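Local structure of thermospermine synthase (Medicago truncatula, 6BQ6) at residues H93-H98 / I213-A218; L182-E187 / T227-C232; L71-K76 / E135-F140. The protein probably transfers an aminopropyl group from decarboxylated S-adenosylmethionine to spermidine, giving thermospermine and 5'-methylthioadenosine. One frame throughout, in Å; residues are numbered along the deposited sequence.

In the fold
From the N terminus, the hairpin at 71-76 opens contact 3, which closes only when helix 135-144 packs against it and so joins the N-terminal β-domain to the Rossmann-like domain. Before that happens, 93-98 has opened contact 1, closed 115 residues later by strand 212-220; contacts 3 and 1 therefore cross. Contact 2 starts at 182-187, inside the loop of contact 1, and ends at 227-232, beyond it, so these two cross as well, whereas contacts 3 and 2 follow in series. None nests. Contact 1 fixes a helix to the central sheet, contact 2 holds a thermospermine-lining loop beside helix 230-238, and Gln217 hydrogen-bonded to Asp184 links the two.

Contact 1. Residues H93-H98 / I213-A218; sequences HPALLH and IFVTQA
His98 meets Ile213 through its CB, 3.8 Å from Ile213 CD1, while the imidazole swings back over its own helix. There the ring offers an in-plane edge: His98 ND1 donates to Pro94 O at 2.7 Å, with an N-H...O angle of 161°, a bond that helps fix the ring's rotation. The backbone N of His98 reaches the same oxygen from the opposite face of the carbonyl plane, so Pro94 O is held by two donors. Phe295 meets the imidazole at a steep inclination. On the strand, Phe214 points away from the helix and carries the backbone N of Thr216 over one face, toward the rim.

The side chains that meet between helix and strand are apolar. Ala95 CB sits 3.7 Å from Val215 CG1 and 4.0 Å from Ile213 CG2, touching two residues that alternate onto the same side of the strand. A methyl group suits this place, since the axes of 93-98 and 213-218 approach to 8.5 Å and run nearly antiparallel. Ile213 keeps its chain extended beyond CG1 (chi2 172°), which lays CD1 on backbone atoms of the helix, 3.3 Å from Ala95 O. β-branched residues fit the strand and offer methyls to the helix.

The contact is buried in the Rossmann-like domain of the spermidine synthase family. Ala95 also touches Val177 of strand 175-181 and Leu262 of strand 256-264, the two neighbours that flank strand 212-220 in the sheet; on the other face of that strand, Phe214 and Thr216 pack against helix 230-238.

Contact 2. Residues L182-E187 / T227-C232; sequences LADPIE and TEVFSC. With TER (N-(3-amino-propyl)-N-(5-aminopropyl)-1,4-diaminobutane), chain F.
Pro185 and Val229 point their side chains at each other, and the pair forms the tight part of this contact. Pro185 CG lies 4.1 Å from Val229 CG1, and the same methyl rests 4.0 Å from Pro185 O. Val229 places CG1 beside its own backbone N (chi1 -52°), so that this one branch meets both the proline ring and its carbonyl. Proline suits a loop without regular structure because its ring stiffens the chain and offers a compact apolar surface. Valine, at the N-cap position of helix 230-238, has no polar side-chain atom with which to cap; its bulk is used for packing instead, here and against Tyr316.

Toward Asp184 the fit is looser: Val229 CG2 comes no nearer than 4.4 Å to Asp184 CG. On either side of Asp184 and Pro185 in the chain the loop is exposed, at Ala183 before and at Ile186 and the poorly ordered Glu187 after; Glu228 is exposed on the facing segment.

Polar groups lie toward the thermospermine pocket, of which Leu182 and Gln217 form part. Asp184 OD1 accepts a hydrogen bond from Gln217 NE2, which orients the carboxylate, while Asp184 OD2 stands 5.4 Å from Glu228 OE2. Leu182 O lies 3.5 Å from N5 of thermospermine, a close approach rather than an assigned bond. This carbonyl beside N5, with the Asp184 carboxylate more distant, is consistent with an environment that suits protonated amines.

Contact 3. Residues L71-K76 / E135-F140; sequences LVLDGK and EEVVEF
Leu71 and Phe140 pass alongside one another, each pointing back toward the other's backbone, where a β-hairpin of the N-terminal domain packs on a helix of the Rossmann-like domain. The hairpin joins strands 70-73 and 76-80 through a type I' turn from Leu73 to Lys76; the helix is 135-144. Leu71 CD1 comes 3.9 Å from Phe140 CE2 and meets the aromatic ring obliquely. Both residues hold CG anti to the backbone N (Phe140 chi1 -177°), which extends each side chain well out from its backbone and brings them together.

Two residues further along the strand, and almost one turn back along the helix, the second pair is slightly more distant: Leu73 CD2 is 4.2 Å from Val137 CG2. The first bond of Leu73 does not aim at the helix; chi2 of -178° sets CD1 anti to CA, and it is the other methyl, CD2, branching off the chain, that meets the valine. Leucines two apart share a face of the strand, and Val137 and Phe140, three apart, share a face of the helix, so the pairs line up. The reach of leucine and phenylalanine suits a wide gap, for even the nearest CA atoms, those of Leu73 and Val137, are 8.9 Å apart. Glutamates of the helix turn toward solvent.

Gln57, seen to bind adenosine in this protein, touches both Leu73 and Val137, which places this packing beside the nucleoside site; the side chain of Leu73 is about 5 Å from the bound thermospermine. The Phe140 ring is further met by those of His50 and Tyr144.

The tight turn needs positive phi at Asp74 and Gly75, a conformation that glycine adopts easily. It is closed by two backbone bonds, Leu73 N to Lys76 O and Lys76 N to Leu73 O, each 2.9 Å long.

Contact 1. Residues H93-H98 / I213-A218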
loop_
_atom_site.group_PDB
_atom_site.type_symbol
_atom_site.label_atom_id
_atom_site.label_comp_id
_atom_site.label_asym_id
_atom_site.label_seq_id
_atom_site.Cartn_x
_atom_site.Cartn_y
_atom_site.Cartn_z
ATOM N N HIS B 93 -31.708 -0.985 -18.339
ATOM C CA HIS B 93 -33.110 -1.374 -18.287
ATOM C C HIS B 93 -34.128 -0.310 -17.991
ATOM O O HIS B 93 -35.172 -0.281 -18.663
ATOM C CB HIS B 93 -33.280 -2.619 -17.438
ATOM C CG HIS B 93 -32.506 -3.766 -17.964
ATOM N ND1 HIS B 93 -32.580 -4.139 -19.287
ATOM C CD2 HIS B 93 -31.608 -4.601 -17.400
ATOM C CE1 HIS B 93 -31.754 -5.127 -19.521
ATOM N NE2 HIS B 93 -31.149 -5.432 -18.397
ATOM N N PRO B 94 -33.849 0.581 -17.029
ATOM C CA PRO B 94 -34.838 1.620 -16.744
ATOM C C PRO B 94 -35.190 2.442 -17.995
ATOM O O PRO B 94 -36.389 2.684 -18.257
ATOM C CB PRO B 94 -34.138 2.458 -15.682
ATOM C CG PRO B 94 -33.286 1.478 -14.949
ATOM C CD PRO B 94 -32.739 0.589 -16.036
ATOM N N ALA B 95 -34.184 2.876 -18.755
ATOM C CA ALA B 95 -34.474 3.618 -19.986
ATOM C C ALA B 95 -35.360 2.861 -20.928
ATOM O O ALA B 95 -36.410 3.352 -21.365
ATOM C CB ALA B 95 -33.197 4.037 -20.679
ATOM N N LEU B 96 -34.996 1.627 -21.241
ATOM C CA LEU B 96 -35.770 0.894 -22.271
ATOM C C LEU B 96 -37.173 0.552 -21.762
ATOM O O LEU B 96 -38.160 0.590 -22.507
ATOM C CB LEU B 96 -35.074 -0.342 -22.748
ATOM C CG LEU B 96 -34.101 -0.111 -23.921
ATOM C CD1 LEU B 96 -32.902 0.746 -23.544
ATOM C CD2 LEU B 96 -33.682 -1.438 -24.505
ATOM N N LEU B 97 -37.282 0.253 -20.469
ATOM C CA LEU B 97 -38.572 -0.072 -19.921
ATOM C C LEU B 97 -39.546 1.105 -19.864
ATOM O O LEU B 97 -40.740 0.898 -19.908
ATOM C CB LEU B 97 -38.423 -0.706 -18.516
ATOM C CG LEU B 97 -37.729 -2.058 -18.495
ATOM C CD1 LEU B 97 -37.302 -2.434 -17.091
ATOM C CD2 LEU B 97 -38.641 -3.149 -19.087
ATOM N N HIS B 98 -39.057 2.323 -19.732
ATOM C CA HIS B 98 -39.890 3.473 -19.713
ATOM C C HIS B 98 -40.327 3.847 -21.112
ATOM O O HIS B 98 -41.295 4.612 -21.241
ATOM C CB HIS B 98 -39.204 4.647 -19.051
ATOM C CG HIS B 98 -39.229 4.606 -17.537
ATOM N ND1 HIS B 98 -38.364 3.850 -16.799
ATOM C CD2 HIS B 98 -40.048 5.213 -16.644
ATOM C CE1 HIS B 98 -38.635 3.987 -15.511
ATOM N NE2 HIS B 98 -39.638 4.833 -15.384
ATOM N N ILE B 213 -35.545 8.446 -25.183
ATOM C CA ILE B 213 -35.037 8.553 -23.811
ATOM C C ILE B 213 -33.523 8.536 -23.893
ATOM O O ILE B 213 -32.964 7.711 -24.601
ATOM C CB ILE B 213 -35.546 7.429 -22.905
ATOM C CG1 ILE B 213 -37.088 7.495 -22.784
ATOM C CG2 ILE B 213 -34.875 7.567 -21.521
ATOM C CD1 ILE B 213 -37.739 6.335 -22.081
ATOM N N PHE B 214 -32.871 9.472 -23.213
ATOM C CA PHE B 214 -31.430 9.473 -23.045
ATOM C C PHE B 214 -31.165 8.902 -21.621
ATOM O O PHE B 214 -31.866 9.269 -20.656
ATOM C CB PHE B 214 -30.874 10.883 -23.175
ATOM C CG PHE B 214 -29.387 10.979 -22.937
ATOM C CD1 PHE B 214 -28.468 10.272 -23.738
ATOM C CD2 PHE B 214 -28.874 11.771 -21.859
ATOM C CE1 PHE B 214 -27.096 10.353 -23.518
ATOM C CE2 PHE B 214 -27.502 11.819 -21.644
ATOM C CZ PHE B 214 -26.603 11.138 -22.469
ATOM N N VAL B 215 -30.119 8.105 -21.507
ATOM C CA VAL B 215 -29.594 7.735 -20.179
ATOM C C VAL B 215 -28.070 7.842 -20.248
ATOM O O VAL B 215 -27.445 7.447 -21.246
ATOM C CB VAL B 215 -30.045 6.336 -19.703
ATOM C CG1 VAL B 215 -29.663 5.250 -20.694
ATOM C CG2 VAL B 215 -29.511 6.017 -18.305
ATOM N N THR B 216 -27.472 8.364 -19.186
ATOM C CA THR B 216 -26.036 8.354 -19.064
ATOM C C THR B 216 -25.654 7.804 -17.696
ATOM O O THR B 216 -26.275 8.158 -16.684
ATOM C CB THR B 216 -25.391 9.755 -19.324
ATOM O OG1 THR B 216 -23.967 9.628 -19.250
ATOM C CG2 THR B 216 -25.877 10.797 -18.342
ATOM N N GLN B 217 -24.525 7.107 -17.642
ATOM C CA GLN B 217 -23.827 6.944 -16.397
ATOM C C GLN B 217 -23.415 8.343 -15.895
ATOM O O GLN B 217 -23.138 9.257 -16.671
ATOM C CB GLN B 217 -22.679 5.987 -16.522
ATOM C CG GLN B 217 -21.375 6.551 -17.090
ATOM C CD GLN B 217 -20.524 7.203 -16.020
ATOM O OE1 GLN B 217 -20.655 6.905 -14.840
ATOM N NE2 GLN B 217 -19.733 8.174 -16.412
ATOM N N ALA B 218 -23.418 8.512 -14.583
ATOM C CA ALA B 218 -23.250 9.858 -14.013
ATOM C C ALA B 218 -22.326 9.899 -12.790
ATOM O O ALA B 218 -22.441 10.797 -11.963
ATOM C CB ALA B 218 -24.601 10.440 -13.750
#

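Contact 2. Residues L182-E187 / T227-C232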
loop_
_atom_site.group_PDB
_atom_site.type_symbol
_atom_site.label_atom_id
_atom_site.label_comp_id
_atom_site.label_asym_id
_atom_site.label_seq_id
_atom_site.Cartn_x
_atom_site.Cartn_y
_atom_site.Cartn_z
ATOM N N LEU B 182 -19.695 6.450 -21.107
ATOM C CA LEU B 182 -18.385 7.050 -21.254
ATOM C C LEU B 182 -17.722 7.255 -19.915
ATOM O O LEU B 182 -18.370 7.159 -18.852
ATOM C CB LEU B 182 -18.514 8.427 -21.907
ATOM C CG LEU B 182 -19.236 8.397 -23.239
ATOM C CD1 LEU B 182 -19.805 9.794 -23.489
ATOM C CD2 LEU B 182 -18.317 7.979 -24.359
ATOM N N ALA B 183 -16.416 7.574 -19.966
ATOM C CA ALA B 183 -15.702 8.037 -18.761
ATOM C C ALA B 183 -16.388 9.282 -18.179
ATOM O O ALA B 183 -17.031 10.004 -18.887
ATOM C CB ALA B 183 -14.265 8.346 -19.127
ATOM N N ASP B 184 -16.255 9.489 -16.871
ATOM C CA ASP B 184 -16.732 10.691 -16.208
ATOM C C ASP B 184 -16.179 11.940 -16.885
ATOM O O ASP B 184 -15.037 11.931 -17.327
ATOM C CB ASP B 184 -16.310 10.721 -14.727
ATOM C CG ASP B 184 -16.927 9.613 -13.910
ATOM O OD1 ASP B 184 -17.832 8.900 -14.428
ATOM O OD2 ASP B 184 -16.500 9.457 -12.725
ATOM N N PRO B 185 -16.961 13.035 -16.895
ATOM C CA PRO B 185 -16.454 14.247 -17.554
ATOM C C PRO B 185 -15.309 14.860 -16.756
ATOM O O PRO B 185 -15.305 14.828 -15.538
ATOM C CB PRO B 185 -17.668 15.184 -17.579
ATOM C CG PRO B 185 -18.586 14.678 -16.522
ATOM C CD PRO B 185 -18.340 13.206 -16.384
ATOM N N ILE B 186 -14.344 15.395 -17.461
ATOM C CA ILE B 186 -13.180 16.033 -16.856
ATOM C C ILE B 186 -12.846 17.176 -17.825
ATOM O O ILE B 186 -12.544 16.917 -18.985
ATOM C CB ILE B 186 -12.003 15.014 -16.645
ATOM C CG1 ILE B 186 -11.774 14.115 -17.875
ATOM C CG2 ILE B 186 -12.289 14.086 -15.459
ATOM C CD1 ILE B 186 -10.484 13.323 -17.856
ATOM N N GLU B 187 -13.047 18.422 -17.398
ATOM C CA GLU B 187 -12.648 19.599 -18.207
ATOM C C GLU B 187 -11.314 19.325 -18.899
ATOM O O GLU B 187 -10.295 19.147 -18.225
ATOM C CB GLU B 187 -12.533 20.873 -17.362
ATOM C CG GLU B 187 -12.714 22.132 -18.197
ATOM C CD GLU B 187 -14.136 22.663 -18.193
ATOM O OE1 GLU B 187 -14.949 22.213 -17.341
ATOM O OE2 GLU B 187 -14.427 23.557 -19.029
ATOM N N THR B 227 -21.216 15.129 -5.464
ATOM C CA THR B 227 -21.042 16.491 -5.952
ATOM C C THR B 227 -19.979 16.646 -7.036
ATOM O O THR B 227 -19.925 17.704 -7.683
ATOM C CB THR B 227 -20.655 17.446 -4.818
ATOM O OG1 THR B 227 -19.449 16.996 -4.239
ATOM C CG2 THR B 227 -21.702 17.537 -3.792
ATOM N N GLU B 228 -19.104 15.672 -7.237
ATOM C CA GLU B 228 -18.021 15.846 -8.227
ATOM C C GLU B 228 -18.605 15.902 -9.624
ATOM O O GLU B 228 -18.229 16.741 -10.405
ATOM C CB GLU B 228 -17.005 14.700 -8.253
ATOM C CG GLU B 228 -16.390 14.153 -6.975
ATOM C CD GLU B 228 -15.963 12.700 -7.229
ATOM O OE1 GLU B 228 -16.286 11.837 -6.359
ATOM O OE2 GLU B 228 -15.375 12.430 -8.363
ATOM N N VAL B 229 -19.462 14.957 -9.970
ATOM C CA VAL B 229 -20.087 14.998 -11.313
ATOM C C VAL B 229 -21.567 14.664 -11.382
ATOM O O VAL B 229 -22.266 15.207 -12.205
ATOM C CB VAL B 229 -19.346 14.215 -12.377
ATOM C CG1 VAL B 229 -17.855 14.596 -12.457
ATOM C CG2 VAL B 229 -19.547 12.729 -12.219
ATOM N N PHE B 230 -22.062 13.807 -10.503
ATOM C CA PHE B 230 -23.475 13.372 -10.568
ATOM C C PHE B 230 -24.423 14.548 -10.512
ATOM O O PHE B 230 -25.309 14.692 -11.365
ATOM C CB PHE B 230 -23.732 12.396 -9.412
ATOM C CG PHE B 230 -25.122 11.821 -9.321
ATOM C CD1 PHE B 230 -25.608 10.934 -10.265
ATOM C CD2 PHE B 230 -25.927 12.068 -8.227
ATOM C CE1 PHE B 230 -26.864 10.354 -10.138
ATOM C CE2 PHE B 230 -27.171 11.457 -8.083
ATOM C CZ PHE B 230 -27.641 10.578 -9.035
ATOM N N SER B 231 -24.240 15.455 -9.540
ATOM C CA SER B 231 -25.128 16.605 -9.496
ATOM C C SER B 231 -25.012 17.534 -10.701
ATOM O O SER B 231 -26.019 18.069 -11.147
ATOM C CB SER B 231 -24.909 17.449 -8.254
ATOM O OG SER B 231 -23.556 17.794 -8.122
ATOM N N CYS B 232 -23.790 17.717 -11.198
ATOM C CA CYS B 232 -23.552 18.503 -12.408
ATOM C C CYS B 232 -24.206 17.946 -13.668
ATOM O O CYS B 232 -24.767 18.667 -14.467
ATOM C CB CYS B 232 -22.063 18.595 -12.643
ATOM S SG CYS B 232 -21.143 19.286 -11.249
HETATM N N1 TER F . -15.101 3.737 -21.274
HETATM C C2 TER F . -16.211 2.846 -21.010
HETATM C C3 TER F . -17.161 3.484 -20.002
HETATM C C4 TER F . -16.585 3.587 -18.614
HETATM N N5 TER F . -17.609 3.948 -17.660
HETATM C C6 TER F . -17.822 3.141 -16.480
HETATM C C7 TER F . -18.215 3.999 -15.288
HETATM C C8 TER F . -17.878 3.250 -14.011
HETATM N N9 TER F . -16.522 3.486 -13.564
HETATM C C10 TER F . -16.071 2.809 -12.376
HETATM C C11 TER F . -15.006 3.544 -11.592
HETATM C C12 TER F . -14.893 2.875 -10.222
HETATM C C13 TER F . -13.640 3.274 -9.458
HETATM N N14 TER F . -13.338 4.684 -9.632
#

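Contact 3. Residues L71-K76 / E135-F140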
loop_
_atom_site.group_PDB
_atom_site.type_symbol
_atom_site.label_atom_id
_atom_site.label_comp_id
_atom_site.label_asym_id
_atom_site.label_seq_id
_atom_site.Cartn_x
_atom_site.Cartn_y
_atom_site.Cartn_z
ATOM N N LEU B 71 -11.676 -5.712 -15.397
ATOM C CA LEU B 71 -11.152 -4.945 -16.502
ATOM C C LEU B 71 -10.732 -3.602 -15.940
ATOM O O LEU B 71 -11.544 -2.903 -15.324
ATOM C CB LEU B 71 -12.192 -4.805 -17.596
ATOM C CG LEU B 71 -11.767 -3.962 -18.800
ATOM C CD1 LEU B 71 -10.675 -4.662 -19.618
ATOM C CD2 LEU B 71 -12.970 -3.618 -19.672
ATOM N N VAL B 72 -9.487 -3.233 -16.178
ATOM C CA VAL B 72 -8.911 -1.969 -15.722
ATOM C C VAL B 72 -8.380 -1.170 -16.887
ATOM O O VAL B 72 -7.627 -1.705 -17.684
ATOM C CB VAL B 72 -7.777 -2.284 -14.716
ATOM C CG1 VAL B 72 -7.102 -1.033 -14.142
ATOM C CG2 VAL B 72 -8.357 -3.138 -13.600
ATOM N N LEU B 73 -8.798 0.106 -16.975
ATOM C CA LEU B 73 -8.355 0.980 -18.052
ATOM C C LEU B 73 -7.634 2.157 -17.431
ATOM O O LEU B 73 -8.204 2.842 -16.583
ATOM C CB LEU B 73 -9.502 1.481 -18.901
ATOM C CG LEU B 73 -10.302 0.433 -19.669
ATOM C CD1 LEU B 73 -11.386 1.096 -20.501
ATOM C CD2 LEU B 73 -9.449 -0.495 -20.528
ATOM N N ASP B 74 -6.379 2.332 -17.818
ATOM C CA ASP B 74 -5.491 3.376 -17.251
ATOM C C ASP B 74 -5.506 3.347 -15.720
ATOM O O ASP B 74 -5.660 4.367 -15.064
ATOM C CB ASP B 74 -5.863 4.755 -17.826
ATOM C CG ASP B 74 -5.100 5.094 -19.137
ATOM O OD1 ASP B 74 -4.000 4.545 -19.424
ATOM O OD2 ASP B 74 -5.604 5.955 -19.863
ATOM N N GLY B 75 -5.391 2.137 -15.180
ATOM C CA GLY B 75 -5.395 1.885 -13.748
ATOM C C GLY B 75 -6.679 2.151 -12.993
ATOM O O GLY B 75 -6.672 2.186 -11.750
ATOM N N LYS B 76 -7.778 2.345 -13.718
ATOM C CA LYS B 76 -9.072 2.558 -13.118
ATOM C C LYS B 76 -9.959 1.382 -13.472
ATOM O O LYS B 76 -10.168 1.067 -14.631
ATOM C CB LYS B 76 -9.673 3.866 -13.597
ATOM C CG LYS B 76 -8.727 5.061 -13.424
ATOM C CD LYS B 76 -9.417 6.277 -12.823
ATOM C CE LYS B 76 -10.402 6.924 -13.795
ATOM N NZ LYS B 76 -11.428 7.715 -13.046
ATOM N N GLU B 135 -10.798 1.199 -30.652
ATOM C CA GLU B 135 -11.002 -0.112 -31.216
ATOM C C GLU B 135 -10.248 -1.196 -30.462
ATOM O O GLU B 135 -10.677 -2.352 -30.414
ATOM C CB GLU B 135 -10.562 -0.101 -32.685
ATOM C CG GLU B 135 -10.908 -1.381 -33.423
ATOM C CD GLU B 135 -10.724 -1.228 -34.925
ATOM O OE1 GLU B 135 -9.824 -0.450 -35.313
ATOM O OE2 GLU B 135 -11.472 -1.880 -35.702
ATOM N N GLU B 136 -9.139 -0.849 -29.831
ATOM C CA GLU B 136 -8.352 -1.889 -29.123
ATOM C C GLU B 136 -9.081 -2.376 -27.906
ATOM O O GLU B 136 -9.037 -3.559 -27.604
ATOM C CB GLU B 136 -6.953 -1.389 -28.802
ATOM C CG GLU B 136 -6.110 -1.371 -30.082
ATOM C CD GLU B 136 -4.638 -1.129 -29.839
ATOM O OE1 GLU B 136 -4.142 -1.587 -28.795
ATOM O OE2 GLU B 136 -3.992 -0.471 -30.705
ATOM N N VAL B 137 -9.851 -1.506 -27.260
ATOM C CA VAL B 137 -10.675 -1.940 -26.111
ATOM C C VAL B 137 -11.776 -2.883 -26.609
ATOM O O VAL B 137 -12.013 -3.922 -26.025
ATOM C CB VAL B 137 -11.278 -0.755 -25.357
ATOM C CG1 VAL B 137 -12.350 -1.226 -24.347
ATOM C CG2 VAL B 137 -10.181 0.044 -24.661
ATOM N N VAL B 138 -12.443 -2.525 -27.707
ATOM C CA VAL B 138 -13.518 -3.359 -28.250
ATOM C C VAL B 138 -12.975 -4.724 -28.586
ATOM O O VAL B 138 -13.560 -5.751 -28.236
ATOM C CB VAL B 138 -14.152 -2.741 -29.512
ATOM C CG1 VAL B 138 -15.142 -3.701 -30.148
ATOM C CG2 VAL B 138 -14.844 -1.460 -29.098
ATOM N N GLU B 139 -11.865 -4.727 -29.303
ATOM C CA GLU B 139 -11.317 -6.005 -29.773
ATOM C C GLU B 139 -10.812 -6.851 -28.603
ATOM O O GLU B 139 -10.997 -8.072 -28.600
ATOM C CB GLU B 139 -10.246 -5.745 -30.814
ATOM C CG GLU B 139 -10.827 -5.278 -32.155
ATOM C CD GLU B 139 -11.696 -6.341 -32.858
ATOM O OE1 GLU B 139 -11.453 -7.561 -32.710
ATOM O OE2 GLU B 139 -12.679 -5.966 -33.500
ATOM N N PHE B 140 -10.226 -6.187 -27.602
ATOM C CA PHE B 140 -9.785 -6.877 -26.396
ATOM C C PHE B 140 -10.973 -7.566 -25.732
ATOM O O PHE B 140 -10.928 -8.750 -25.425
ATOM C CB PHE B 140 -9.153 -5.903 -25.431
ATOM C CG PHE B 140 -8.619 -6.564 -24.204
ATOM C CD1 PHE B 140 -7.406 -7.181 -24.239
ATOM C CD2 PHE B 140 -9.366 -6.644 -23.074
ATOM C CE1 PHE B 140 -6.928 -7.854 -23.134
ATOM C CE2 PHE B 140 -8.890 -7.302 -21.938
ATOM C CZ PHE B 140 -7.669 -7.899 -21.971
#